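Local coordinates for protein BugD (Bordetella pertussis Tohama I, PDB 2F5X) that binds aspartic acid as a periplasmic solute receptor and probably delivers it to a transporter of the tripartite tricarboxylate type, at residues P18-V23 with T49-N54; E103-V108 with H239-P244; R118-P123 with L182-D187; K135-I140 with L162-L167. All blocks are in the same frame, centred on the assembly; numbering follows the deposited sequence.

Contact 1: P18-V23 with T49-N54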
loop_
_atom_site.group_PDB
_atom_site.type_symbol
_atom_site.label_atom_id
_atom_site.label_comp_id
_atom_site.label_asym_id
_atom_site.label_seq_id
_atom_site.Cartn_x
_atom_site.Cartn_y
_atom_site.Cartn_z
ATOM N N PRO A 18 -5.767 5.277 25.066
ATOM C CA PRO A 18 -5.760 4.776 23.683
ATOM C C PRO A 18 -4.533 5.194 22.862
ATOM O O PRO A 18 -3.970 6.276 23.056
ATOM C CB PRO A 18 -7.046 5.365 23.097
ATOM C CG PRO A 18 -7.945 5.491 24.294
ATOM C CD PRO A 18 -7.029 5.977 25.383
ATOM N N VAL A 19 -4.127 4.299 21.967
ATOM C CA VAL A 19 -2.990 4.515 21.070
ATOM C C VAL A 19 -3.522 4.920 19.705
ATOM O O VAL A 19 -4.377 4.229 19.138
ATOM C CB VAL A 19 -2.143 3.235 20.940
ATOM C CG1 VAL A 19 -1.039 3.394 19.884
ATOM C CG2 VAL A 19 -1.536 2.857 22.287
ATOM N N ASN A 20 -3.016 6.035 19.185
ATOM C CA ASN A 20 -3.400 6.496 17.847
ATOM C C ASN A 20 -2.542 5.854 16.785
ATOM O O ASN A 20 -1.309 5.917 16.860
ATOM C CB ASN A 20 -3.287 8.015 17.738
ATOM C CG ASN A 20 -4.225 8.744 18.691
ATOM O OD1 ASN A 20 -3.824 9.692 19.376
ATOM N ND2 ASN A 20 -5.478 8.310 18.738
HETATM N N MSE A 21 -3.204 5.237 15.805
HETATM C CA MSE A 21 -2.525 4.612 14.678
HETATM C C MSE A 21 -2.814 5.447 13.440
HETATM O O MSE A 21 -3.953 5.522 12.978
HETATM C CB MSE A 21 -3.009 3.174 14.491
HETATM C CG MSE A 21 -2.797 2.607 13.086
HETATM SE SE MSE A 21 -3.161 0.704 12.991
HETATM C CE MSE A 21 -1.755 0.372 13.939
ATOM N N VAL A 22 -1.781 6.095 12.920
ATOM C CA VAL A 22 -1.927 6.943 11.740
ATOM C C VAL A 22 -1.809 6.115 10.465
ATOM O O VAL A 22 -0.833 5.381 10.274
ATOM C CB VAL A 22 -0.872 8.084 11.750
ATOM C CG1 VAL A 22 -0.880 8.901 10.432
ATOM C CG2 VAL A 22 -1.072 8.980 12.991
ATOM N N VAL A 23 -2.814 6.253 9.605
ATOM C CA VAL A 23 -2.828 5.677 8.264
ATOM C C VAL A 23 -2.729 6.866 7.302
ATOM O O VAL A 23 -3.636 7.696 7.277
ATOM C CB VAL A 23 -4.160 4.922 8.031
ATOM C CG1 VAL A 23 -4.347 4.557 6.555
ATOM C CG2 VAL A 23 -4.210 3.678 8.896
ATOM N N THR A 49 -7.503 0.365 23.599
ATOM C CA THR A 49 -8.035 0.492 22.249
ATOM C C THR A 49 -7.013 1.187 21.342
ATOM O O THR A 49 -6.218 2.018 21.805
ATOM C CB THR A 49 -9.372 1.276 22.260
ATOM O OG1 THR A 49 -9.243 2.458 23.064
ATOM C CG2 THR A 49 -10.448 0.494 22.997
ATOM N N VAL A 50 -7.025 0.824 20.063
ATOM C CA VAL A 50 -6.207 1.489 19.050
ATOM C C VAL A 50 -7.170 2.311 18.200
ATOM O O VAL A 50 -8.159 1.773 17.692
ATOM C CB VAL A 50 -5.443 0.463 18.168
ATOM C CG1 VAL A 50 -4.705 1.151 17.011
ATOM C CG2 VAL A 50 -4.471 -0.344 19.004
ATOM N N VAL A 51 -6.888 3.608 18.070
ATOM C CA VAL A 51 -7.739 4.535 17.320
ATOM C C VAL A 51 -7.069 4.869 15.994
ATOM O O VAL A 51 -5.980 5.448 15.971
ATOM C CB VAL A 51 -7.980 5.859 18.097
ATOM C CG1 VAL A 51 -8.857 6.819 17.285
ATOM C CG2 VAL A 51 -8.608 5.588 19.463
ATOM N N VAL A 52 -7.725 4.521 14.893
ATOM C CA VAL A 52 -7.172 4.797 13.567
ATOM C C VAL A 52 -7.421 6.260 13.183
ATOM O O VAL A 52 -8.541 6.772 13.319
ATOM C CB VAL A 52 -7.733 3.825 12.494
ATOM C CG1 VAL A 52 -7.301 4.236 11.088
ATOM C CG2 VAL A 52 -7.293 2.387 12.791
ATOM N N GLU A 53 -6.363 6.929 12.730
ATOM C CA GLU A 53 -6.468 8.297 12.233
ATOM C C GLU A 53 -6.011 8.330 10.788
ATOM O O GLU A 53 -4.945 7.809 10.458
ATOM C CB GLU A 53 -5.631 9.252 13.086
ATOM C CG GLU A 53 -6.071 9.292 14.544
ATOM C CD GLU A 53 -5.276 10.261 15.404
ATOM O OE1 GLU A 53 -4.141 10.632 15.025
ATOM O OE2 GLU A 53 -5.791 10.641 16.480
ATOM N N ASN A 54 -6.823 8.928 9.927
ATOM C CA ASN A 54 -6.492 8.980 8.505
ATOM C C ASN A 54 -5.912 10.328 8.152
ATOM O O ASN A 54 -6.547 11.350 8.385
ATOM C CB ASN A 54 -7.730 8.668 7.665
ATOM C CG ASN A 54 -8.250 7.281 7.923
ATOM O OD1 ASN A 54 -9.161 7.088 8.732
ATOM N ND2 ASN A 54 -7.659 6.295 7.253
#
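V19 through V23 pair one to one with V50 through N54 as neighbouring parallel strands, the two strands of a beta-alpha-beta crossover connected by helix 30-46. The short axes are twisted by 31° and approach to 4.5 Å. In both segments the odd-numbered residues carry the bonding: V19, M21 and V23 exchange five backbone hydrogen bonds with T49, V51 and E53, among them M21 N to V51 O at 2.8 Å. The carbonyls of V19 and M21 receive in addition the CA-H groups of V50 and V52.

V19, M21, V23, V50 and V52 point to one face, where helix 30-46 lies against V23 and V50. There CB of selenomethionine M21 packs on V50 CG1 (3.6 Å), and V23 CG2 meets V52 CG1 at 3.8 Å. N54 shares this face; its amide is held by R36, D32 and the F25 carbonyl, with ND2 beside the V23 side chain.

N20, V22, V51 and E53 occupy the other face. With CG anti to its carbonyl carbon (chi1 -61°) and the chain extended beyond it, E53 swings its carboxylate across to N20. Amide and carboxylate are stacked, their planes 19° apart, without a hydrogen bond; E53 OE2 lies 3.3 Å from N20 CG.

Contact 2: E103-V108 with H239-P244; sequences EPIGLV and HGMWAP
I105 and G106 both face M241 across this antiparallel pair, and the extra residue makes a bump in the strand 103-108. The M241 carbonyl fits the bump: its O takes the I105 N-H at 2.8 Å and, weakly, that of G106 (G106 N to M241 O 3.3 Å). I105 then leans toward the partner strand, its CB only 3.3 Å from M241 O. CG1, anti to the carbonyl carbon (chi1 -54°), runs over the backbone of W242 and A243, and CD1 comes to rest on A243 CB at 4.2 Å.

V108 makes a second projection, its CG2 settling over the backbone between G240 and M241, 3.9 Å from G240 C. On the face of P104, L107 and W242 the relief is reversed. G240 leaves a hollow there, into which the CH2 end of the indole of W242 folds back, 3.9 Å from G240 CA. At the other end of the indole, CD1 meets P104 CA obliquely; F84 stacks on the ring.

H239, its ND1 bonded to I237 O, bonds T31 through NE2 and meets H81 edge-to-face; its end of the pair thus adjoins two aspartate-pocket residues, consistent with a second-shell position. I105 and G106 opposite M241 form a classic beta bulge of an antiparallel pair.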
loop_
_atom_site.group_PDB
_atom_site.type_symbol
_atom_site.label_atom_id
_atom_site.label_comp_id
_atom_site.label_asym_id
_atom_site.label_seq_id
_atom_site.Cartn_x
_atom_site.Cartn_y
_atom_site.Cartn_z
ATOM N N GLU A 103 11.511 4.220 15.339
ATOM C CA GLU A 103 11.828 2.904 15.877
ATOM C C GLU A 103 10.876 1.917 15.188
ATOM O O GLU A 103 9.657 1.974 15.400
ATOM C CB GLU A 103 11.622 2.855 17.398
ATOM C CG GLU A 103 12.310 3.969 18.201
ATOM C CD GLU A 103 13.822 4.023 18.027
ATOM O OE1 GLU A 103 14.409 3.013 17.584
ATOM O OE2 GLU A 103 14.431 5.080 18.340
ATOM N N PRO A 104 11.407 1.021 14.357
ATOM C CA PRO A 104 10.549 0.038 13.678
ATOM C C PRO A 104 9.955 -0.948 14.687
ATOM O O PRO A 104 10.640 -1.319 15.655
ATOM C CB PRO A 104 11.501 -0.673 12.700
ATOM C CG PRO A 104 12.877 -0.422 13.230
ATOM C CD PRO A 104 12.834 0.872 14.005
ATOM N N ILE A 105 8.687 -1.312 14.487
ATOM C CA ILE A 105 8.030 -2.315 15.328
ATOM C C ILE A 105 8.021 -3.674 14.630
ATOM O O ILE A 105 8.455 -4.671 15.202
ATOM C CB ILE A 105 6.588 -1.878 15.726
ATOM C CG1 ILE A 105 6.571 -0.489 16.380
ATOM C CG2 ILE A 105 5.925 -2.929 16.645
ATOM C CD1 ILE A 105 7.566 -0.296 17.546
ATOM N N GLY A 106 7.508 -3.722 13.404
ATOM C CA GLY A 106 7.529 -4.962 12.650
ATOM C C GLY A 106 6.765 -4.903 11.349
ATOM O O GLY A 106 6.039 -3.936 11.076
ATOM N N LEU A 107 6.942 -5.942 10.539
ATOM C CA LEU A 107 6.139 -6.124 9.335
ATOM C C LEU A 107 4.734 -6.612 9.708
ATOM O O LEU A 107 4.508 -7.098 10.819
ATOM C CB LEU A 107 6.829 -7.076 8.352
ATOM C CG LEU A 107 8.031 -6.409 7.648
ATOM C CD1 LEU A 107 9.028 -7.435 7.121
ATOM C CD2 LEU A 107 7.552 -5.479 6.509
ATOM N N VAL A 108 3.798 -6.455 8.773
ATOM C CA VAL A 108 2.376 -6.650 9.053
ATOM C C VAL A 108 1.750 -7.588 8.012
ATOM O O VAL A 108 1.418 -8.742 8.319
ATOM C CB VAL A 108 1.643 -5.274 9.100
ATOM C CG1 VAL A 108 0.151 -5.436 9.354
ATOM C CG2 VAL A 108 2.275 -4.360 10.170
ATOM N N HIS A 239 3.478 -3.958 4.337
ATOM C CA HIS A 239 3.083 -2.932 5.296
ATOM C C HIS A 239 3.925 -3.121 6.561
ATOM O O HIS A 239 4.221 -4.261 6.957
ATOM C CB HIS A 239 1.608 -3.090 5.687
ATOM C CG HIS A 239 0.629 -2.590 4.659
ATOM N ND1 HIS A 239 0.583 -3.061 3.363
ATOM C CD2 HIS A 239 -0.372 -1.683 4.762
ATOM C CE1 HIS A 239 -0.389 -2.451 2.708
ATOM N NE2 HIS A 239 -0.986 -1.610 3.535
ATOM N N GLY A 240 4.291 -2.002 7.189
ATOM C CA GLY A 240 5.038 -2.017 8.438
ATOM C C GLY A 240 4.381 -1.147 9.493
ATOM O O GLY A 240 3.500 -0.337 9.193
HETATM N N MSE A 241 4.815 -1.318 10.737
HETATM C CA MSE A 241 4.361 -0.489 11.835
HETATM C C MSE A 241 5.596 0.121 12.488
HETATM O O MSE A 241 6.567 -0.583 12.728
HETATM C CB MSE A 241 3.568 -1.324 12.848
HETATM C CG MSE A 241 3.125 -0.539 14.065
HETATM SE SE MSE A 241 2.094 -1.660 15.242
HETATM C CE MSE A 241 0.602 -1.841 14.191
ATOM N N TRP A 242 5.550 1.430 12.739
ATOM C CA TRP A 242 6.675 2.164 13.319
ATOM C C TRP A 242 6.212 3.068 14.460
ATOM O O TRP A 242 5.063 3.526 14.476
ATOM C CB TRP A 242 7.285 3.092 12.268
ATOM C CG TRP A 242 8.018 2.486 11.088
ATOM C CD1 TRP A 242 9.376 2.325 10.960
ATOM C CD2 TRP A 242 7.455 2.090 9.831
ATOM N NE1 TRP A 242 9.686 1.825 9.718
ATOM C CE2 TRP A 242 8.528 1.675 8.998
ATOM C CE3 TRP A 242 6.148 2.030 9.320
ATOM C CZ2 TRP A 242 8.334 1.202 7.694
ATOM C CZ3 TRP A 242 5.958 1.570 8.013
ATOM C CH2 TRP A 242 7.045 1.150 7.222
ATOM N N ALA A 243 7.128 3.365 15.381
ATOM C CA ALA A 243 6.944 4.411 16.390
ATOM C C ALA A 243 7.974 5.516 16.120
ATOM O O ALA A 243 8.965 5.261 15.436
ATOM C CB ALA A 243 7.136 3.828 17.804
ATOM N N PRO A 244 7.792 6.730 16.645
ATOM C CA PRO A 244 8.797 7.784 16.424
ATOM C C PRO A 244 10.142 7.436 17.051
ATOM O O PRO A 244 10.173 6.733 18.066
ATOM C CB PRO A 244 8.201 9.003 17.142
ATOM C CG PRO A 244 6.728 8.703 17.232
ATOM C CD PRO A 244 6.650 7.216 17.443
#

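Contact 3: R118-P123 with L182-D187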
loop_
_atom_site.group_PDB
_atom_site.type_symbol
_atom_site.label_atom_id
_atom_site.label_comp_id
_atom_site.label_asym_id
_atom_site.label_seq_id
_atom_site.Cartn_x
_atom_site.Cartn_y
_atom_site.Cartn_z
ATOM N N ARG A 118 -12.623 1.154 -15.243
ATOM C CA ARG A 118 -14.052 1.411 -15.106
ATOM C C ARG A 118 -14.843 0.289 -15.785
ATOM O O ARG A 118 -14.358 -0.341 -16.733
ATOM C CB ARG A 118 -14.424 2.789 -15.679
ATOM C CG ARG A 118 -13.930 3.080 -17.095
ATOM C CD ARG A 118 -14.405 4.448 -17.599
ATOM N NE ARG A 118 -13.786 4.872 -18.849
ATOM C CZ ARG A 118 -14.258 4.593 -20.060
ATOM N NH1 ARG A 118 -15.355 3.849 -20.201
ATOM N NH2 ARG A 118 -13.624 5.058 -21.139
ATOM N N GLY A 119 -16.038 0.021 -15.259
ATOM C CA GLY A 119 -16.826 -1.140 -15.644
ATOM C C GLY A 119 -17.171 -1.250 -17.119
ATOM O O GLY A 119 -17.482 -2.340 -17.593
ATOM N N ASP A 120 -17.127 -0.132 -17.836
ATOM C CA ASP A 120 -17.435 -0.114 -19.263
ATOM C C ASP A 120 -16.229 0.179 -20.155
ATOM O O ASP A 120 -16.390 0.514 -21.336
ATOM C CB ASP A 120 -18.550 0.892 -19.554
ATOM C CG ASP A 120 -18.151 2.315 -19.233
ATOM O OD1 ASP A 120 -17.162 2.529 -18.483
ATOM O OD2 ASP A 120 -18.780 3.295 -19.688
ATOM N N PHE A 121 -15.024 0.056 -19.601
ATOM C CA PHE A 121 -13.803 0.229 -20.395
ATOM C C PHE A 121 -13.774 -0.828 -21.504
ATOM O O PHE A 121 -13.987 -2.005 -21.224
ATOM C CB PHE A 121 -12.582 0.087 -19.488
ATOM C CG PHE A 121 -11.371 0.852 -19.955
ATOM C CD1 PHE A 121 -11.461 2.205 -20.292
ATOM C CD2 PHE A 121 -10.133 0.220 -20.039
ATOM C CE1 PHE A 121 -10.336 2.916 -20.713
ATOM C CE2 PHE A 121 -8.993 0.920 -20.455
ATOM C CZ PHE A 121 -9.097 2.277 -20.794
ATOM N N PRO A 122 -13.569 -0.431 -22.762
ATOM C CA PRO A 122 -13.686 -1.394 -23.876
ATOM C C PRO A 122 -12.891 -2.720 -23.799
ATOM O O PRO A 122 -13.546 -3.745 -24.033
ATOM C CB PRO A 122 -13.317 -0.566 -25.114
ATOM C CG PRO A 122 -13.722 0.826 -24.734
ATOM C CD PRO A 122 -13.306 0.940 -23.250
ATOM N N PRO A 123 -11.589 -2.747 -23.499
ATOM C CA PRO A 123 -10.861 -4.026 -23.498
ATOM C C PRO A 123 -11.354 -5.035 -22.459
ATOM O O PRO A 123 -11.745 -4.662 -21.353
ATOM C CB PRO A 123 -9.406 -3.627 -23.228
ATOM C CG PRO A 123 -9.444 -2.257 -22.668
ATOM C CD PRO A 123 -10.705 -1.612 -23.163
ATOM N N LEU A 182 -15.513 3.991 -10.183
ATOM C CA LEU A 182 -16.881 3.474 -10.214
ATOM C C LEU A 182 -17.835 4.466 -10.869
ATOM O O LEU A 182 -18.791 4.062 -11.538
ATOM C CB LEU A 182 -17.372 3.120 -8.806
ATOM C CG LEU A 182 -16.683 1.940 -8.122
ATOM C CD1 LEU A 182 -17.108 1.867 -6.655
ATOM C CD2 LEU A 182 -16.977 0.626 -8.823
ATOM N N GLY A 183 -17.550 5.754 -10.705
ATOM C CA GLY A 183 -18.364 6.817 -11.279
ATOM C C GLY A 183 -18.018 7.127 -12.723
ATOM O O GLY A 183 -18.614 8.030 -13.322
ATOM N N LYS A 184 -17.066 6.368 -13.273
ATOM C CA LYS A 184 -16.585 6.532 -14.653
ATOM C C LYS A 184 -15.938 7.900 -14.910
ATOM O O LYS A 184 -15.917 8.376 -16.047
ATOM C CB LYS A 184 -17.708 6.204 -15.674
ATOM C CG LYS A 184 -18.230 4.780 -15.498
ATOM C CD LYS A 184 -19.490 4.470 -16.275
ATOM C CE LYS A 184 -19.858 3.006 -16.054
ATOM N NZ LYS A 184 -20.978 2.561 -16.934
ATOM N N GLN A 185 -15.389 8.504 -13.855
ATOM C CA GLN A 185 -14.712 9.803 -13.938
ATOM C C GLN A 185 -13.217 9.688 -14.216
ATOM O O GLN A 185 -12.572 10.681 -14.582
ATOM C CB GLN A 185 -14.931 10.616 -12.651
ATOM C CG GLN A 185 -16.382 10.985 -12.393
ATOM C CD GLN A 185 -16.769 12.290 -13.055
ATOM O OE1 GLN A 185 -16.799 12.383 -14.280
ATOM N NE2 GLN A 185 -17.061 13.305 -12.247
ATOM N N VAL A 186 -12.675 8.482 -14.027
ATOM C CA VAL A 186 -11.282 8.169 -14.333
ATOM C C VAL A 186 -11.292 6.742 -14.905
ATOM O O VAL A 186 -12.232 5.981 -14.636
ATOM C CB VAL A 186 -10.371 8.342 -13.069
ATOM C CG1 VAL A 186 -10.681 7.270 -12.004
ATOM C CG2 VAL A 186 -8.891 8.327 -13.444
ATOM N N ASP A 187 -10.288 6.377 -15.705
ATOM C CA ASP A 187 -10.405 5.167 -16.528
ATOM C C ASP A 187 -9.738 3.922 -15.980
ATOM O O ASP A 187 -10.323 2.847 -16.009
ATOM C CB ASP A 187 -9.874 5.407 -17.942
ATOM C CG ASP A 187 -10.579 6.532 -18.651
ATOM O OD1 ASP A 187 -11.788 6.747 -18.435
ATOM O OD2 ASP A 187 -9.993 7.261 -19.461
HETATM O O HOH W 1 -11.209 6.440 -21.899
HETATM O O HOH W 2 -17.036 1.825 -13.319
#
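R118 turns the edge of its guanidinium to D187, while F121 CD1 lies over one face, 3.6 Å above the plane and offset toward the rim. D120, D187 and a water ring that edge. NE bonds D187 OD1 at 2.8 Å, NH1 bonds D120 OD1 at 2.8 Å, and NH2 donates to the water at 2.9 Å. With every nitrogen engaged, the group is fixed in rotation. The carboxylate of D187 stands 67° from the guanidinium, and NE meets OD1 from 45° above the carboxylate plane. The F121 ring has D187 O over one face and R118 CZ and the water at its edge; its CE1 touches D187 CB.

The R118 side chain starts with CG between its own N and carbonyl carbon (chi1 51°), then runs extended to NE alongside D187. A type I turn from R118 to F121, following strand 102-117, brings D120 round to NH1. The opposing loop, which runs from helix 174-182 to strand 188-192, begins with a Schellman motif. Its positive-phi residue, K184, meets D120 tip to tip, and a long salt bridge of 3.6 Å between NZ and OD2 extends the R118-D120-D187 network to K184.

The R118 N-H bonds D187 O at 3.0 Å. D187 OD2, to which the water donates weakly, also accepts the N-H of S141. Buried beside the R118 methylenes, V186 O has no polar partner.

Contact 4: K135-I140 with L162-L167; sequences KNADKI and LGVNLL
A137, I140 and L166 carry most of this contact, and the branch that joins them is a single methyl. CD2 of L166 lies 3.8 Å from A137 CB and 3.5 Å from A137 O, and it reaches I140 CB more loosely at 4.4 Å. In L166, chi1 (-62°) puts CG anti to the carbonyl carbon, beside the backbone N, and the CD2 branch from it makes the contact. A137 presents its CB directly to the other segment. The same CB also meets V164 CG1 at 4.3 Å, roughly at right angles to its approach to L166. I140 contributes more bulk than close contact; its carbonyl O passes L167 CB at 4.0 Å.

No direct hydrogen bond spans the two segments. A water takes over that role, donating to A137 O (2.9 Å) and to I140 O (2.7 Å) while accepting the N-H of L167 (2.9 Å). A137 O also receives the I140 N-H that closes the 3-10 turn, and thus has two polar partners besides the L166 methyl. The bridge ties the turn to the chain at L167, where it approaches strand 167-170.

The surroundings are those of a beta-alpha-beta unit: I140 leads into strand 141-144, helix 150-162 follows and ends in a Schellman motif with G163 as C-prime residue, and L167 leads to strand 167-170, parallel to 141-144, with a backbone bond to L142. V133 of helix 126-136 packs on V164, V159 of helix 150-162 on V164 and L166, and Y132 of helix 126-136 on I140.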
loop_
_atom_site.group_PDB
_atom_site.type_symbol
_atom_site.label_atom_id
_atom_site.label_comp_id
_atom_site.label_asym_id
_atom_site.label_seq_id
_atom_site.Cartn_x
_atom_site.Cartn_y
_atom_site.Cartn_z
ATOM N N LYS A 135 -3.032 2.570 -28.359
ATOM C CA LYS A 135 -3.723 3.207 -29.480
ATOM C C LYS A 135 -4.466 4.482 -29.074
ATOM O O LYS A 135 -4.530 5.454 -29.847
ATOM C CB LYS A 135 -4.696 2.208 -30.123
ATOM C CG LYS A 135 -5.354 2.710 -31.411
ATOM C CD LYS A 135 -6.623 1.923 -31.720
ATOM C CE LYS A 135 -7.409 2.554 -32.867
ATOM N NZ LYS A 135 -8.219 3.733 -32.412
ATOM N N ASN A 136 -5.009 4.481 -27.857
ATOM C CA ASN A 136 -5.926 5.529 -27.419
ATOM C C ASN A 136 -5.407 6.312 -26.219
ATOM O O ASN A 136 -6.186 6.950 -25.507
ATOM C CB ASN A 136 -7.305 4.918 -27.101
ATOM C CG ASN A 136 -7.975 4.328 -28.328
ATOM O OD1 ASN A 136 -8.386 5.052 -29.240
ATOM N ND2 ASN A 136 -8.077 3.011 -28.365
ATOM N N ALA A 137 -4.085 6.286 -26.021
ATOM C CA ALA A 137 -3.473 6.843 -24.812
ATOM C C ALA A 137 -4.036 8.211 -24.411
ATOM O O ALA A 137 -4.403 8.409 -23.252
ATOM C CB ALA A 137 -1.952 6.879 -24.934
ATOM N N ASP A 138 -4.126 9.135 -25.368
ATOM C CA ASP A 138 -4.543 10.512 -25.080
ATOM C C ASP A 138 -5.978 10.646 -24.567
ATOM O O ASP A 138 -6.363 11.698 -24.037
ATOM C CB ASP A 138 -4.338 11.389 -26.318
ATOM C CG ASP A 138 -2.877 11.607 -26.639
ATOM O OD1 ASP A 138 -2.003 11.290 -25.788
ATOM O OD2 ASP A 138 -2.517 12.099 -27.723
ATOM N N LYS A 139 -6.771 9.596 -24.738
ATOM C CA LYS A 139 -8.156 9.607 -24.276
ATOM C C LYS A 139 -8.297 8.967 -22.897
ATOM O O LYS A 139 -9.420 8.874 -22.363
ATOM C CB LYS A 139 -9.057 8.876 -25.275
ATOM C CG LYS A 139 -9.083 9.485 -26.669
ATOM C CD LYS A 139 -9.294 8.407 -27.739
ATOM C CE LYS A 139 -10.609 8.600 -28.481
ATOM N NZ LYS A 139 -11.769 8.020 -27.730
ATOM N N ILE A 140 -7.176 8.507 -22.327
ATOM C CA ILE A 140 -7.216 7.665 -21.126
ATOM C C ILE A 140 -6.595 8.312 -19.892
ATOM O O ILE A 140 -5.487 8.853 -19.952
ATOM C CB ILE A 140 -6.551 6.286 -21.395
ATOM C CG1 ILE A 140 -7.302 5.549 -22.519
ATOM C CG2 ILE A 140 -6.546 5.444 -20.121
ATOM C CD1 ILE A 140 -6.563 4.330 -23.083
ATOM N N LEU A 162 4.169 -0.269 -20.940
ATOM C CA LEU A 162 3.379 -0.026 -22.151
ATOM C C LEU A 162 3.980 1.030 -23.079
ATOM O O LEU A 162 3.539 1.187 -24.225
ATOM C CB LEU A 162 1.946 0.368 -21.782
ATOM C CG LEU A 162 1.113 -0.647 -20.993
ATOM C CD1 LEU A 162 -0.215 -0.028 -20.625
ATOM C CD2 LEU A 162 0.914 -1.939 -21.771
ATOM N N GLY A 163 4.982 1.754 -22.592
ATOM C CA GLY A 163 5.641 2.780 -23.381
ATOM C C GLY A 163 4.755 3.976 -23.658
ATOM O O GLY A 163 4.837 4.569 -24.739
ATOM N N VAL A 164 3.910 4.323 -22.687
ATOM C CA VAL A 164 2.990 5.451 -22.821
ATOM C C VAL A 164 3.174 6.499 -21.727
ATOM O O VAL A 164 3.734 6.223 -20.664
ATOM C CB VAL A 164 1.495 5.001 -22.832
ATOM C CG1 VAL A 164 1.207 4.058 -24.012
ATOM C CG2 VAL A 164 1.095 4.353 -21.488
ATOM N N ASN A 165 2.715 7.711 -22.020
ATOM C CA ASN A 165 2.552 8.762 -21.017
ATOM C C ASN A 165 1.062 9.084 -20.946
ATOM O O ASN A 165 0.462 9.402 -21.971
ATOM C CB ASN A 165 3.348 10.010 -21.435
ATOM C CG ASN A 165 3.290 11.123 -20.387
ATOM O OD1 ASN A 165 3.524 10.887 -19.200
ATOM N ND2 ASN A 165 2.974 12.338 -20.828
ATOM N N LEU A 166 0.474 8.980 -19.751
ATOM C CA LEU A 166 -0.970 9.170 -19.551
ATOM C C LEU A 166 -1.274 10.313 -18.598
ATOM O O LEU A 166 -0.564 10.504 -17.614
ATOM C CB LEU A 166 -1.604 7.899 -18.952
ATOM C CG LEU A 166 -1.538 6.604 -19.772
ATOM C CD1 LEU A 166 -2.235 5.458 -19.023
ATOM C CD2 LEU A 166 -2.161 6.801 -21.143
ATOM N N LEU A 167 -2.357 11.034 -18.877
ATOM C CA LEU A 167 -2.993 11.897 -17.879
ATOM C C LEU A 167 -3.111 11.107 -16.585
ATOM O O LEU A 167 -3.662 9.999 -16.576
ATOM C CB LEU A 167 -4.391 12.305 -18.347
ATOM C CG LEU A 167 -5.326 12.973 -17.331
ATOM C CD1 LEU A 167 -4.711 14.259 -16.778
ATOM C CD2 LEU A 167 -6.673 13.257 -18.000
HETATM O O HOH W 3 -3.762 10.389 -21.288
#

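Overall arrangement
The four contacts fall into two pairs, in keeping with the two-lobed architecture of periplasmic binding proteins. Contacts 1 and 2 belong to one sheet, with centres 14 Å apart, and meet through the CE methyls of M21 and M241. Contacts 3 and 4 have centres 15 Å apart and share a border, where D187 OD2 lies 3.3 Å from I140 CA and F121 CZ 4.0 Å from I140 CD1. Between the pairs, centres are 34 to 39 Å apart and no atoms touch. Aspartic acid is close to the first pair: the side chains of V23 and H239 each come within about 5 Å of it, whereas that of V186 in contact 3 stays about 13 Å away.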